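Local coordinates for protein putative alpha-L-fucosidase (Bacteroides thetaiotaomicron VPI-5482, PDB 3GZA) that probably hydrolyses alpha-L-fucosidic linkages as an exported member of glycoside hydrolase family 29, at residues Y370-E375 against G406-E411; E228-S233 against K401-G406; D186-D191 against H210-A215. All blocks are in the same frame, centred on the assembly; numbering follows the deposited sequence.

Interaction 1. Residues Y370-E375 against G406-E411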
ATOM      1  N   TYR A 370      -0.290  21.951  51.784  1.00 26.18           N
ATOM      2  CA  TYR A 370      -0.726  22.042  50.405  1.00 26.00           C
ATOM      3  C   TYR A 370      -2.055  22.733  50.319  1.00 25.89           C
ATOM      4  O   TYR A 370      -2.855  22.719  51.237  1.00 25.64           O
ATOM      5  CB  TYR A 370      -1.016  20.671  49.791  1.00 25.92           C
ATOM      6  CG  TYR A 370       0.065  19.836  49.194  1.00 23.87           C
ATOM      7  CD1 TYR A 370       0.336  19.892  47.849  1.00 25.74           C
ATOM      8  CD2 TYR A 370       0.736  18.895  49.953  1.00 26.91           C
ATOM      9  CE1 TYR A 370       1.283  19.090  47.277  1.00 24.11           C
ATOM     10  CE2 TYR A 370       1.689  18.069  49.381  1.00 25.08           C
ATOM     11  CZ  TYR A 370       1.959  18.168  48.047  1.00 26.87           C
ATOM     12  OH  TYR A 370       2.871  17.329  47.445  1.00 26.08           O
ATOM     13  N   CYS A 371      -2.256  23.400  49.192  1.00 25.00           N
ATOM     14  CA  CYS A 371      -3.520  24.043  48.861  0.50 24.14           C
ATOM     15  C   CYS A 371      -3.809  23.792  47.400  1.00 24.89           C
ATOM     16  O   CYS A 371      -2.880  23.644  46.610  1.00 24.77           O
ATOM     17  CB  CYS A 371      -3.458  25.556  49.052  0.50 24.43           C
ATOM     18  SG  CYS A 371      -3.424  26.124  50.726  0.50 20.83           S
ATOM     19  N   ILE A 372      -5.086  23.770  47.038  1.00 24.96           N
ATOM     20  CA  ILE A 372      -5.502  23.676  45.656  1.00 25.18           C
ATOM     21  C   ILE A 372      -6.416  24.863  45.448  1.00 25.25           C
ATOM     22  O   ILE A 372      -7.181  25.198  46.345  1.00 25.36           O
ATOM     23  CB  ILE A 372      -6.206  22.336  45.347  1.00 25.11           C
ATOM     24  CG1 ILE A 372      -5.150  21.220  45.315  1.00 25.82           C
ATOM     25  CG2 ILE A 372      -7.012  22.388  44.043  1.00 26.86           C
ATOM     26  CD1 ILE A 372      -5.696  19.873  44.975  1.00 25.83           C
ATOM     27  N   ILE A 373      -6.263  25.525  44.297  1.00 24.57           N
ATOM     28  CA  ILE A 373      -7.131  26.639  43.913  1.00 24.45           C
ATOM     29  C   ILE A 373      -7.596  26.334  42.510  1.00 24.87           C
ATOM     30  O   ILE A 373      -6.804  25.884  41.688  1.00 24.00           O
ATOM     31  CB  ILE A 373      -6.404  27.979  43.848  1.00 24.13           C
ATOM     32  CG1 ILE A 373      -5.432  28.151  45.019  1.00 25.88           C
ATOM     33  CG2 ILE A 373      -7.447  29.166  43.734  1.00 23.56           C
ATOM     34  CD1 ILE A 373      -4.458  29.328  44.837  1.00 29.93           C
ATOM     35  N   GLN A 374      -8.880  26.528  42.246  1.00 24.37           N
ATOM     36  CA  GLN A 374      -9.431  26.327  40.905  1.00 24.71           C
ATOM     37  C   GLN A 374     -10.377  27.449  40.550  1.00 24.64           C
ATOM     38  O   GLN A 374     -11.227  27.811  41.364  1.00 24.16           O
ATOM     39  CB  GLN A 374     -10.220  25.015  40.813  1.00 25.34           C
ATOM     40  CG  GLN A 374      -9.468  23.744  41.104  1.00 23.85           C
ATOM     41  CD  GLN A 374     -10.300  22.522  40.765  1.00 26.63           C
ATOM     42  OE1 GLN A 374     -10.931  21.952  41.650  1.00 27.92           O
ATOM     43  NE2 GLN A 374     -10.374  22.159  39.487  1.00 26.14           N
ATOM     44  N   GLU A 375     -10.212  28.005  39.346  1.00 24.31           N
ATOM     45  CA  GLU A 375     -11.147  28.967  38.801  1.00 24.63           C
ATOM     46  C   GLU A 375     -12.213  28.211  37.999  1.00 24.47           C
ATOM     47  O   GLU A 375     -11.990  27.077  37.590  1.00 25.68           O
ATOM     48  CB  GLU A 375     -10.450  29.969  37.885  1.00 24.15           C
ATOM     49  CG  GLU A 375      -9.487  30.884  38.577  1.00 24.68           C
ATOM     50  CD  GLU A 375      -8.886  31.926  37.639  1.00 23.61           C
ATOM     51  OE1 GLU A 375      -7.854  31.590  37.044  1.00 23.78           O
ATOM     52  OE2 GLU A 375      -9.434  33.077  37.542  1.00 23.83           O
ATOM     53  N   GLY A 406      -6.215  29.363  36.744  1.00 23.94           N
ATOM     54  CA  GLY A 406      -6.876  28.643  35.668  1.00 24.47           C
ATOM     55  C   GLY A 406      -7.667  27.481  36.234  1.00 24.75           C
ATOM     56  O   GLY A 406      -8.216  27.593  37.353  1.00 25.57           O
ATOM     57  N   HIS A 407      -7.655  26.351  35.543  1.00 25.17           N
ATOM     58  CA  HIS A 407      -8.446  25.204  35.937  1.00 23.47           C
ATOM     59  C   HIS A 407      -8.010  24.611  37.270  1.00 23.75           C
ATOM     60  O   HIS A 407      -8.854  24.282  38.098  1.00 23.26           O
ATOM     61  CB  HIS A 407      -8.467  24.150  34.849  1.00 24.56           C
ATOM     62  CG  HIS A 407      -9.132  22.897  35.300  1.00 22.85           C
ATOM     63  ND1 HIS A 407     -10.493  22.840  35.488  1.00 24.25           N
ATOM     64  CD2 HIS A 407      -8.623  21.725  35.757  1.00 25.32           C
ATOM     65  CE1 HIS A 407     -10.800  21.644  35.967  1.00 26.02           C
ATOM     66  NE2 HIS A 407      -9.690  20.969  36.165  1.00 25.47           N
ATOM     67  N   LYS A 408      -6.694  24.533  37.494  1.00 23.52           N
ATOM     68  CA  LYS A 408      -6.179  23.993  38.736  1.00 22.91           C
ATOM     69  C   LYS A 408      -4.762  24.429  39.025  1.00 23.64           C
ATOM     70  O   LYS A 408      -3.914  24.407  38.146  1.00 23.52           O
ATOM     71  CB  LYS A 408      -6.240  22.463  38.744  1.00 23.24           C
ATOM     72  CG  LYS A 408      -5.804  21.788  40.058  1.00 24.81           C
ATOM     73  CD  LYS A 408      -6.172  20.314  40.038  1.00 25.89           C
ATOM     74  CE  LYS A 408      -7.651  20.050  40.471  1.00 26.00           C
ATOM     75  NZ  LYS A 408      -7.955  18.568  40.514  1.00 27.61           N
ATOM     76  N   ARG A 409      -4.533  24.776  40.289  1.00 23.47           N
ATOM     77  CA  ARG A 409      -3.246  25.185  40.794  1.00 23.41           C
ATOM     78  C   ARG A 409      -3.032  24.346  42.026  1.00 23.96           C
ATOM     79  O   ARG A 409      -3.899  24.362  42.926  1.00 23.36           O
ATOM     80  CB  ARG A 409      -3.259  26.662  41.205  1.00 24.60           C
ATOM     81  CG  ARG A 409      -1.933  27.204  41.771  1.00 24.61           C
ATOM     82  CD  ARG A 409      -0.904  27.349  40.711  1.00 23.43           C
ATOM     83  NE  ARG A 409       0.392  27.732  41.242  1.00 22.97           N
ATOM     84  CZ  ARG A 409       1.516  27.036  41.134  1.00 24.60           C
ATOM     85  NH1 ARG A 409       1.572  25.850  40.558  1.00 26.04           N
ATOM     86  NH2 ARG A 409       2.625  27.532  41.657  1.00 26.69           N
ATOM     87  N   ILE A 410      -1.887  23.662  42.092  1.00 24.27           N
ATOM     88  CA  ILE A 410      -1.505  22.935  43.310  1.00 23.61           C
ATOM     89  C   ILE A 410      -0.332  23.682  43.876  1.00 24.67           C
ATOM     90  O   ILE A 410       0.645  23.886  43.181  1.00 25.59           O
ATOM     91  CB  ILE A 410      -1.149  21.452  43.033  1.00 23.16           C
ATOM     92  CG1 ILE A 410      -2.392  20.710  42.531  1.00 21.84           C
ATOM     93  CG2 ILE A 410      -0.606  20.716  44.329  1.00 22.07           C
ATOM     94  CD1 ILE A 410      -2.142  19.323  41.958  1.00 24.08           C
ATOM     95  N   GLU A 411      -0.442  24.093  45.140  1.00 24.78           N
ATOM     96  CA  GLU A 411       0.637  24.769  45.851  1.00 25.54           C
ATOM     97  C   GLU A 411       1.092  23.887  47.010  1.00 26.54           C
ATOM     98  O   GLU A 411       0.275  23.386  47.756  1.00 26.89           O
ATOM     99  CB  GLU A 411       0.132  26.083  46.426  1.00 24.59           C
ATOM    100  CG  GLU A 411       0.014  27.267  45.448  1.00 25.52           C
ATOM    101  CD  GLU A 411       1.352  27.931  45.123  1.00 29.95           C
ATOM    102  OE1 GLU A 411       2.425  27.361  45.441  1.00 28.52           O
ATOM    103  OE2 GLU A 411       1.309  29.070  44.574  1.00 30.29           O
TER
HETATM  104  O   HOH W   1     -10.698  18.870  41.370  1.00 38.71           O
HETATM  105  O   HOH W   2     -12.441  24.755  35.997  1.00 21.73           O

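Interaction 2. Residues E228-S233 against K401-G406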
ATOM      1  N   GLU A 228       5.807  25.128  32.463  1.00 24.55           N
ATOM      2  CA  GLU A 228       6.454  26.076  33.333  1.00 24.39           C
ATOM      3  C   GLU A 228       5.406  26.863  34.104  1.00 24.07           C
ATOM      4  O   GLU A 228       4.209  26.586  33.986  1.00 23.44           O
ATOM      5  CB  GLU A 228       7.390  26.960  32.532  1.00 24.07           C
ATOM      6  CG  GLU A 228       8.528  26.189  31.869  1.00 26.63           C
ATOM      7  CD  GLU A 228       9.434  25.530  32.878  1.00 29.12           C
ATOM      8  OE1 GLU A 228       9.870  26.237  33.799  1.00 36.16           O
ATOM      9  OE2 GLU A 228       9.760  24.339  32.731  1.00 31.60           O
ATOM     10  N   TYR A 229       5.849  27.784  34.948  1.00 23.91           N
ATOM     11  CA  TYR A 229       4.946  28.607  35.750  1.00 23.55           C
ATOM     12  C   TYR A 229       5.376  30.077  35.702  1.00 24.18           C
ATOM     13  O   TYR A 229       6.566  30.351  35.867  1.00 23.67           O
ATOM     14  CB  TYR A 229       4.859  28.047  37.198  1.00 23.98           C
ATOM     15  CG  TYR A 229       3.739  28.763  37.937  1.00 21.77           C
ATOM     16  CD1 TYR A 229       2.424  28.310  37.809  1.00 22.59           C
ATOM     17  CD2 TYR A 229       3.978  29.893  38.696  1.00 23.04           C
ATOM     18  CE1 TYR A 229       1.397  28.970  38.379  1.00 24.00           C
ATOM     19  CE2 TYR A 229       2.931  30.600  39.289  1.00 22.08           C
ATOM     20  CZ  TYR A 229       1.631  30.117  39.130  1.00 22.66           C
ATOM     21  OH  TYR A 229       0.588  30.785  39.711  1.00 23.37           O
ATOM     22  N   PRO A 230       4.426  31.014  35.485  1.00 24.35           N
ATOM     23  CA  PRO A 230       2.982  30.831  35.293  1.00 23.81           C
ATOM     24  C   PRO A 230       2.661  30.116  33.991  1.00 24.13           C
ATOM     25  O   PRO A 230       3.509  30.063  33.078  1.00 22.94           O
ATOM     26  CB  PRO A 230       2.442  32.268  35.262  1.00 23.61           C
ATOM     27  CG  PRO A 230       3.556  33.082  34.822  1.00 26.41           C
ATOM     28  CD  PRO A 230       4.778  32.447  35.422  1.00 25.33           C
ATOM     29  N   CYS A 231       1.478  29.516  33.920  1.00 22.98           N
ATOM     30  CA  CYS A 231       1.018  28.857  32.699  1.00 23.69           C
ATOM     31  C   CYS A 231      -0.431  29.275  32.420  1.00 23.95           C
ATOM     32  O   CYS A 231      -1.332  28.917  33.154  1.00 24.41           O
ATOM     33  CB  CYS A 231       1.105  27.335  32.769  1.00 23.62           C
ATOM     34  SG  CYS A 231       0.678  26.556  31.225  1.00 25.50           S
ATOM     35  N   TRP A 232      -0.608  30.086  31.373  1.00 23.58           N
ATOM     36  CA  TRP A 232      -1.904  30.629  30.973  1.00 22.83           C
ATOM     37  C   TRP A 232      -2.442  29.852  29.804  1.00 23.35           C
ATOM     38  O   TRP A 232      -1.698  29.307  29.019  1.00 24.02           O
ATOM     39  CB  TRP A 232      -1.726  32.099  30.525  1.00 22.61           C
ATOM     40  CG  TRP A 232      -0.950  32.926  31.485  1.00 22.51           C
ATOM     41  CD1 TRP A 232       0.388  33.273  31.377  1.00 23.21           C
ATOM     42  CD2 TRP A 232      -1.427  33.562  32.657  1.00 21.88           C
ATOM     43  NE1 TRP A 232       0.751  34.041  32.433  1.00 21.98           N
ATOM     44  CE2 TRP A 232      -0.329  34.238  33.248  1.00 20.67           C
ATOM     45  CE3 TRP A 232      -2.668  33.626  33.277  1.00 21.03           C
ATOM     46  CZ2 TRP A 232      -0.446  34.968  34.420  1.00 22.95           C
ATOM     47  CZ3 TRP A 232      -2.780  34.328  34.475  1.00 22.73           C
ATOM     48  CH2 TRP A 232      -1.685  35.015  35.019  1.00 23.67           C
ATOM     49  N   SER A 233      -3.753  29.855  29.646  1.00 23.95           N
ATOM     50  CA  SER A 233      -4.404  29.173  28.534  1.00 23.39           C
ATOM     51  C   SER A 233      -4.502  30.012  27.289  1.00 22.82           C
ATOM     52  O   SER A 233      -4.688  29.474  26.204  1.00 22.91           O
ATOM     53  CB  SER A 233      -5.852  28.797  28.874  1.00 23.76           C
ATOM     54  OG  SER A 233      -5.881  27.824  29.902  1.00 25.06           O
ATOM     55  N   LYS A 401       2.909  32.591  47.013  1.00 27.14           N
ATOM     56  CA  LYS A 401       2.427  33.638  46.132  1.00 27.25           C
ATOM     57  C   LYS A 401       2.509  33.109  44.722  1.00 25.54           C
ATOM     58  O   LYS A 401       3.408  32.353  44.396  1.00 26.82           O
ATOM     59  CB  LYS A 401       3.299  34.887  46.269  1.00 26.59           C
ATOM     60  CG  LYS A 401       3.177  35.614  47.601  1.00 28.79           C
ATOM     61  N   GLY A 402       1.586  33.540  43.879  1.00 24.94           N
ATOM     62  CA  GLY A 402       1.596  33.135  42.473  1.00 23.98           C
ATOM     63  C   GLY A 402       0.873  34.086  41.573  1.00 24.15           C
ATOM     64  O   GLY A 402       0.537  35.196  41.971  1.00 22.88           O
ATOM     65  N   GLU A 403       0.642  33.631  40.353  1.00 23.72           N
ATOM     66  CA  GLU A 403       0.019  34.459  39.321  1.00 24.34           C
ATOM     67  C   GLU A 403      -1.178  33.761  38.740  1.00 24.22           C
ATOM     68  O   GLU A 403      -2.292  34.013  39.156  1.00 25.94           O
ATOM     69  CB  GLU A 403       1.028  34.763  38.219  1.00 24.90           C
ATOM     70  CG  GLU A 403       2.122  35.687  38.645  1.00 27.63           C
ATOM     71  CD  GLU A 403       3.054  36.030  37.496  1.00 31.69           C
ATOM     72  OE1 GLU A 403       2.634  36.750  36.560  1.00 34.53           O
ATOM     73  OE2 GLU A 403       4.204  35.556  37.540  1.00 36.30           O
ATOM     74  N   SER A 404      -0.941  32.848  37.798  1.00 23.49           N
ATOM     75  CA  SER A 404      -1.989  32.082  37.152  1.00 22.98           C
ATOM     76  C   SER A 404      -2.579  30.995  38.050  1.00 24.16           C
ATOM     77  O   SER A 404      -1.864  30.371  38.834  1.00 24.23           O
ATOM     78  CB  SER A 404      -1.437  31.409  35.899  1.00 23.79           C
ATOM     79  OG  SER A 404      -0.275  30.660  36.203  1.00 23.15           O
ATOM     80  N   VAL A 405      -3.864  30.755  37.856  1.00 23.60           N
ATOM     81  CA  VAL A 405      -4.553  29.666  38.514  1.00 23.81           C
ATOM     82  C   VAL A 405      -5.202  28.833  37.408  1.00 24.21           C
ATOM     83  O   VAL A 405      -4.775  27.713  37.150  1.00 24.12           O
ATOM     84  CB  VAL A 405      -5.539  30.170  39.573  1.00 24.20           C
ATOM     85  CG1 VAL A 405      -6.342  29.004  40.096  1.00 23.97           C
ATOM     86  CG2 VAL A 405      -4.806  30.867  40.706  1.00 21.81           C
ATOM     87  N   GLY A 406      -6.215  29.363  36.744  1.00 23.94           N
ATOM     88  CA  GLY A 406      -6.876  28.643  35.668  1.00 24.47           C
ATOM     89  C   GLY A 406      -7.667  27.481  36.234  1.00 24.75           C
ATOM     90  O   GLY A 406      -8.216  27.593  37.353  1.00 25.57           O
TER
HETATM   91  O   HOH W   3      -0.767  28.083  35.986  1.00 16.77           O

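Interaction 3. Residues D186-D191 against H210-A215. With EDO (1,2-ethanediol), chain E.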
ATOM      1  N   ASP A 186       0.090  20.404   9.063  1.00 23.95           N
ATOM      2  CA  ASP A 186       0.723  21.398   8.204  1.00 24.66           C
ATOM      3  C   ASP A 186      -0.278  22.445   7.646  1.00 25.58           C
ATOM      4  O   ASP A 186      -1.124  22.965   8.389  1.00 24.64           O
ATOM      5  CB  ASP A 186       1.545  20.641   7.139  1.00 25.73           C
ATOM      6  CG  ASP A 186       2.532  21.514   6.405  1.00 25.83           C
ATOM      7  OD1 ASP A 186       3.488  22.052   7.001  1.00 26.83           O
ATOM      8  OD2 ASP A 186       2.352  21.707   5.167  1.00 27.46           O
ATOM      9  N   ASP A 187      -0.177  22.746   6.352  1.00 24.69           N
ATOM     10  CA  ASP A 187      -0.858  23.876   5.756  1.00 24.02           C
ATOM     11  C   ASP A 187      -1.731  23.401   4.599  1.00 24.68           C
ATOM     12  O   ASP A 187      -1.208  22.930   3.606  1.00 23.62           O
ATOM     13  CB  ASP A 187       0.225  24.870   5.264  1.00 25.77           C
ATOM     14  CG  ASP A 187      -0.324  26.102   4.632  1.00 26.56           C
ATOM     15  OD1 ASP A 187      -1.558  26.216   4.374  1.00 23.85           O
ATOM     16  OD2 ASP A 187       0.501  27.043   4.367  1.00 24.91           O
ATOM     17  N   PRO A 188      -3.062  23.562   4.710  1.00 24.85           N
ATOM     18  CA  PRO A 188      -3.938  23.051   3.676  1.00 27.07           C
ATOM     19  C   PRO A 188      -3.829  23.757   2.353  1.00 27.61           C
ATOM     20  O   PRO A 188      -4.390  23.259   1.376  1.00 31.10           O
ATOM     21  CB  PRO A 188      -5.329  23.203   4.310  1.00 27.20           C
ATOM     22  CG  PRO A 188      -5.193  24.253   5.289  1.00 27.92           C
ATOM     23  CD  PRO A 188      -3.818  24.180   5.818  1.00 24.44           C
ATOM     24  N   ARG A 189      -3.167  24.906   2.306  1.00 27.29           N
ATOM     25  CA  ARG A 189      -2.965  25.664   1.073  0.50 27.05           C
ATOM     26  C   ARG A 189      -1.687  25.192   0.386  1.00 27.31           C
ATOM     27  O   ARG A 189      -1.367  25.638  -0.711  1.00 27.39           O
ATOM     28  CB  ARG A 189      -2.931  27.203   1.330  0.50 28.25           C
ATOM     29  CG  ARG A 189      -4.364  27.792   1.575  0.50 29.20           C
ATOM     30  CD  ARG A 189      -4.447  29.156   2.285  0.50 31.56           C
ATOM     31  NE  ARG A 189      -3.797  29.037   3.579  0.50 24.52           N
ATOM     32  CZ  ARG A 189      -4.299  28.353   4.647  0.50 26.89           C
ATOM     33  NH1 ARG A 189      -5.510  27.815   4.708  0.50 25.04           N
ATOM     34  NH2 ARG A 189      -3.575  28.242   5.704  0.50 19.46           N
ATOM     35  N   ALA A 190      -0.955  24.295   1.035  1.00 26.51           N
ATOM     36  CA  ALA A 190       0.339  23.805   0.530  1.00 27.78           C
ATOM     37  C   ALA A 190       0.444  22.307   0.657  1.00 27.25           C
ATOM     38  O   ALA A 190      -0.346  21.593   0.050  1.00 29.45           O
ATOM     39  CB  ALA A 190       1.496  24.523   1.263  1.00 27.80           C
ATOM     40  N   ASP A 191       1.364  21.769   1.462  1.00 26.29           N
ATOM     41  CA  ASP A 191       1.533  20.324   1.482  1.00 25.55           C
ATOM     42  C   ASP A 191       0.506  19.550   2.319  1.00 24.50           C
ATOM     43  O   ASP A 191       0.374  18.310   2.230  1.00 26.41           O
ATOM     44  CB  ASP A 191       2.898  19.965   2.035  1.00 25.87           C
ATOM     45  CG  ASP A 191       4.039  20.326   1.120  1.00 29.04           C
ATOM     46  OD1 ASP A 191       3.847  20.384  -0.114  1.00 30.90           O
ATOM     47  OD2 ASP A 191       5.148  20.532   1.701  1.00 33.42           O
ATOM     48  N   HIS A 210      -3.575  19.391  15.155  1.00 24.32           N
ATOM     49  CA  HIS A 210      -3.627  20.825  14.948  1.00 23.56           C
ATOM     50  C   HIS A 210      -3.075  21.060  13.553  1.00 23.73           C
ATOM     51  O   HIS A 210      -2.553  20.148  12.933  1.00 24.37           O
ATOM     52  CB  HIS A 210      -2.723  21.566  15.960  1.00 24.14           C
ATOM     53  CG  HIS A 210      -1.326  21.066  15.994  1.00 23.78           C
ATOM     54  ND1 HIS A 210      -0.269  21.753  15.449  1.00 26.19           N
ATOM     55  CD2 HIS A 210      -0.803  19.933  16.541  1.00 25.32           C
ATOM     56  CE1 HIS A 210       0.845  21.063  15.648  1.00 26.05           C
ATOM     57  NE2 HIS A 210       0.556  19.973  16.338  1.00 25.27           N
ATOM     58  N   ASN A 211      -3.221  22.274  13.046  1.00 24.55           N
ATOM     59  CA  ASN A 211      -2.575  22.643  11.788  1.00 23.78           C
ATOM     60  C   ASN A 211      -2.203  24.128  11.812  1.00 24.08           C
ATOM     61  O   ASN A 211      -2.293  24.780  12.856  1.00 24.07           O
ATOM     62  CB  ASN A 211      -3.379  22.218  10.569  1.00 23.74           C
ATOM     63  CG  ASN A 211      -4.588  23.083  10.313  1.00 22.35           C
ATOM     64  OD1 ASN A 211      -4.898  23.998  11.086  1.00 23.04           O
ATOM     65  ND2 ASN A 211      -5.311  22.765   9.237  1.00 22.84           N
ATOM     66  N   ILE A 212      -1.763  24.678  10.677  1.00 23.34           N
ATOM     67  CA  ILE A 212      -1.344  26.055  10.676  1.00 23.40           C
ATOM     68  C   ILE A 212      -2.421  27.045  11.026  1.00 24.06           C
ATOM     69  O   ILE A 212      -2.140  28.165  11.377  1.00 24.46           O
ATOM     70  CB  ILE A 212      -0.685  26.407   9.293  1.00 24.56           C
ATOM     71  CG1 ILE A 212       0.237  27.605   9.380  1.00 26.21           C
ATOM     72  CG2 ILE A 212      -1.760  26.551   8.167  1.00 24.19           C
ATOM     73  CD1 ILE A 212       1.164  27.650   8.189  1.00 26.67           C
ATOM     74  N   ASP A 213      -3.672  26.658  10.831  1.00 23.55           N
ATOM     75  CA  ASP A 213      -4.819  27.558  11.046  1.00 23.51           C
ATOM     76  C   ASP A 213      -5.403  27.459  12.444  1.00 25.01           C
ATOM     77  O   ASP A 213      -5.994  28.432  12.935  1.00 23.69           O
ATOM     78  CB  ASP A 213      -5.952  27.219  10.075  1.00 24.20           C
ATOM     79  CG  ASP A 213      -5.594  27.480   8.645  1.00 24.69           C
ATOM     80  OD1 ASP A 213      -4.817  28.427   8.365  1.00 25.33           O
ATOM     81  OD2 ASP A 213      -6.064  26.720   7.752  1.00 28.18           O
ATOM     82  N   ARG A 214      -5.265  26.302  13.061  1.00 24.01           N
ATOM     83  CA  ARG A 214      -5.947  26.010  14.304  1.00 24.25           C
ATOM     84  C   ARG A 214      -5.330  24.946  15.174  1.00 24.17           C
ATOM     85  O   ARG A 214      -4.939  23.881  14.693  1.00 23.88           O
ATOM     86  CB  ARG A 214      -7.371  25.542  13.923  1.00 24.06           C
ATOM     87  CG  ARG A 214      -8.246  25.183  15.100  1.00 24.18           C
ATOM     88  CD  ARG A 214      -9.575  24.699  14.634  1.00 24.32           C
ATOM     89  NE  ARG A 214     -10.371  24.026  15.655  1.00 25.42           N
ATOM     90  CZ  ARG A 214     -11.537  23.440  15.408  1.00 29.08           C
ATOM     91  NH1 ARG A 214     -12.109  23.516  14.217  1.00 28.94           N
ATOM     92  NH2 ARG A 214     -12.192  22.821  16.373  1.00 29.22           N
ATOM     93  N   ALA A 215      -5.292  25.211  16.481  1.00 24.11           N
ATOM     94  CA  ALA A 215      -4.928  24.237  17.506  1.00 24.17           C
ATOM     95  C   ALA A 215      -5.886  24.485  18.673  1.00 24.69           C
ATOM     96  O   ALA A 215      -6.005  25.612  19.152  1.00 25.53           O
ATOM     97  CB  ALA A 215      -3.526  24.420  17.987  1.00 24.50           C
TER
HETATM   98  C1  EDO E 468      -8.202  25.521   1.993  1.00 42.84           C
HETATM   99  O1  EDO E 468      -7.441  26.371   2.872  1.00 42.91           O
HETATM  100  C2  EDO E 468      -7.324  24.854   0.951  1.00 43.02           C
HETATM  101  O2  EDO E 468      -7.406  25.570  -0.307  1.00 44.30           O

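Interaction 1. Residues Y370-E375 against G406-E411
Ile372 and Ile410 form a non-hydrogen-bonded antiparallel pair, their side chains lying side by side with CG1 to CG1 at 4.0 Å. Ile410 CG2 reaches the edge of the Tyr370 ring, 3.7 Å from CD1, and Phe344 of helix 327-344 packs on both isoleucines, so this face is apolar and closely packed; Tyr370 OH bonds to Glu304. The flanking pairs Cys371-Glu411 and Ile373-Arg409 each exchange two hydrogen bonds, the short strand axes running at 163° to each other, nearly antiparallel. This is the edge of a four-stranded antiparallel sheet in the C-terminal beta-sandwich, consistent with the F5/8 type C family. Toward His407 and Lys408, both partly exposed, Glu375 N still bonds Gly406 O (2.9 Å), with side-chain bonds and waters added around it. Gln374, its CG anti to the carbonyl carbon (chi1 -60°) and its chain extended beyond, lays NE2 over one His407 ring face and donates to His407 O at 3.0 Å; OE1 accepts from Asn436 ND2 and a water held by Lys408 NZ, which also pairs with Glu21. An alanine here would probably leave His407 O without this donor, and Asn436 and the water without their acceptor. Glu375 OE1 receives Gly406 N at 2.8 Å through its anti lone pair.

Interaction 2. Residues E228-S233 against K401-G406
Tyr229 to Trp232 meet Gly402 to Ser404 without strand pairing: the closest CA approach is 5.5 Å, between Pro230 and Ser404, and a cis peptide bond precedes Pro230. The phenol of Tyr229 bridges two backbone groups of the other segment. Its OH donates to Ser404 O at 2.6 Å, in the carbonyl plane and on a lone pair, and accepts from Glu403 N at 2.9 Å with an N-H...O angle of 156°. Gly402 fits close to this hydroxyl, where a beta carbon would clash with it. Ser404 fills the space between two aromatic side chains. Its CB sits over one face of the Trp232 six-membered ring, 3.5 Å from the centroid and 12° off the normal, a CH-pi contact. Its OG, turned between the backbone N and the carbonyl carbon (chi1 53°), accepts from Cys231 N at 3.1 Å. OG also has a water at 2.6 Å, and that water lies 3.0 Å from Cys231 O. On the partly exposed side Pro230 CG touches Glu403 OE2 at 3.7 Å, the two side chains crossing obliquely. Arg409, in a cation-pi contact with Tyr229, adds a further link from the same C-terminal module. The arrangement is an interdomain interface, a loop of the probable catalytic domain, a TIM-barrel type, receiving the turn after strand 395-402 of the F5/8 type C-like beta-sandwich.

Interaction 3. Residues D186-D191 against H210-A215
Arg189 and Asp213 meet tip to tip across two loops. In the arginine CB meets nothing across the contact; CG is anti to the carbonyl carbon, beside the backbone N (chi1 -76°), and passes 3.6 Å from O1 of a 1,2-ethanediol, probably from the crystallisation liquor. CD lies 4.1 Å from the same oxygen, and the bend at chi3 (-58°) places NE, from which CZ carries two nitrogens to Asp213. NH1 donates to Asp213 OD2 at 3.3 Å, in the guanidinium plane and on the syn lone pair, and gives a weak bond to ethanediol O1. NH2 donates to Asp213 OD1 at 2.9 Å, the oxygen tilted 32° from the guanidinium plane, while touching Ile212 CG2. Arg189 was modelled in two conformers, so this grip describes one of them. NH2 also forms a salt bridge by charge only with Asp187 OD1 (3.2 Å), completing an Asp187-Arg189-Asp213 network. That OD1 accepts from Arg189 N, an Asx turn inside the type I turn from Asp187 to Ala190. In 210-215 Asn211 OD1 accepts from Asp213 N and Arg214 N, an Asx turn and Asx motif. The backbones join where Ile212 N donates to Asp186 O at 2.9 Å, and Ile212 CG2 packs on Pro188 CD. Arg244 is a second salt-bridge partner of Asp213. The first loop lies between strand 178-181 and helix 196-202, the second between strands 207-209 and 218-219, both following neighbouring parallel strands of the barrel sheet.

From the N terminus, interaction 3 comes first: 186-191 meets 210-215, closing a short loop that holds helix 196-202 and strand 207-209 wholly within the alpha-L-fucosidase-family barrel. It is complete before the others open. Interaction 2 then starts at 228-233 and closes about 170 residues later at 401-406, joining a barrel loop to the C-terminal sandwich. Interaction 1 opens inside that span at 370-375 and ends at 406-411, past the end of interaction 2, pairing strand 366-375 with strand 409-418 within the sandwich. The two therefore cross, share Gly406 and touch. Interaction 3 stands apart, about 29 Å centre to centre from interaction 2.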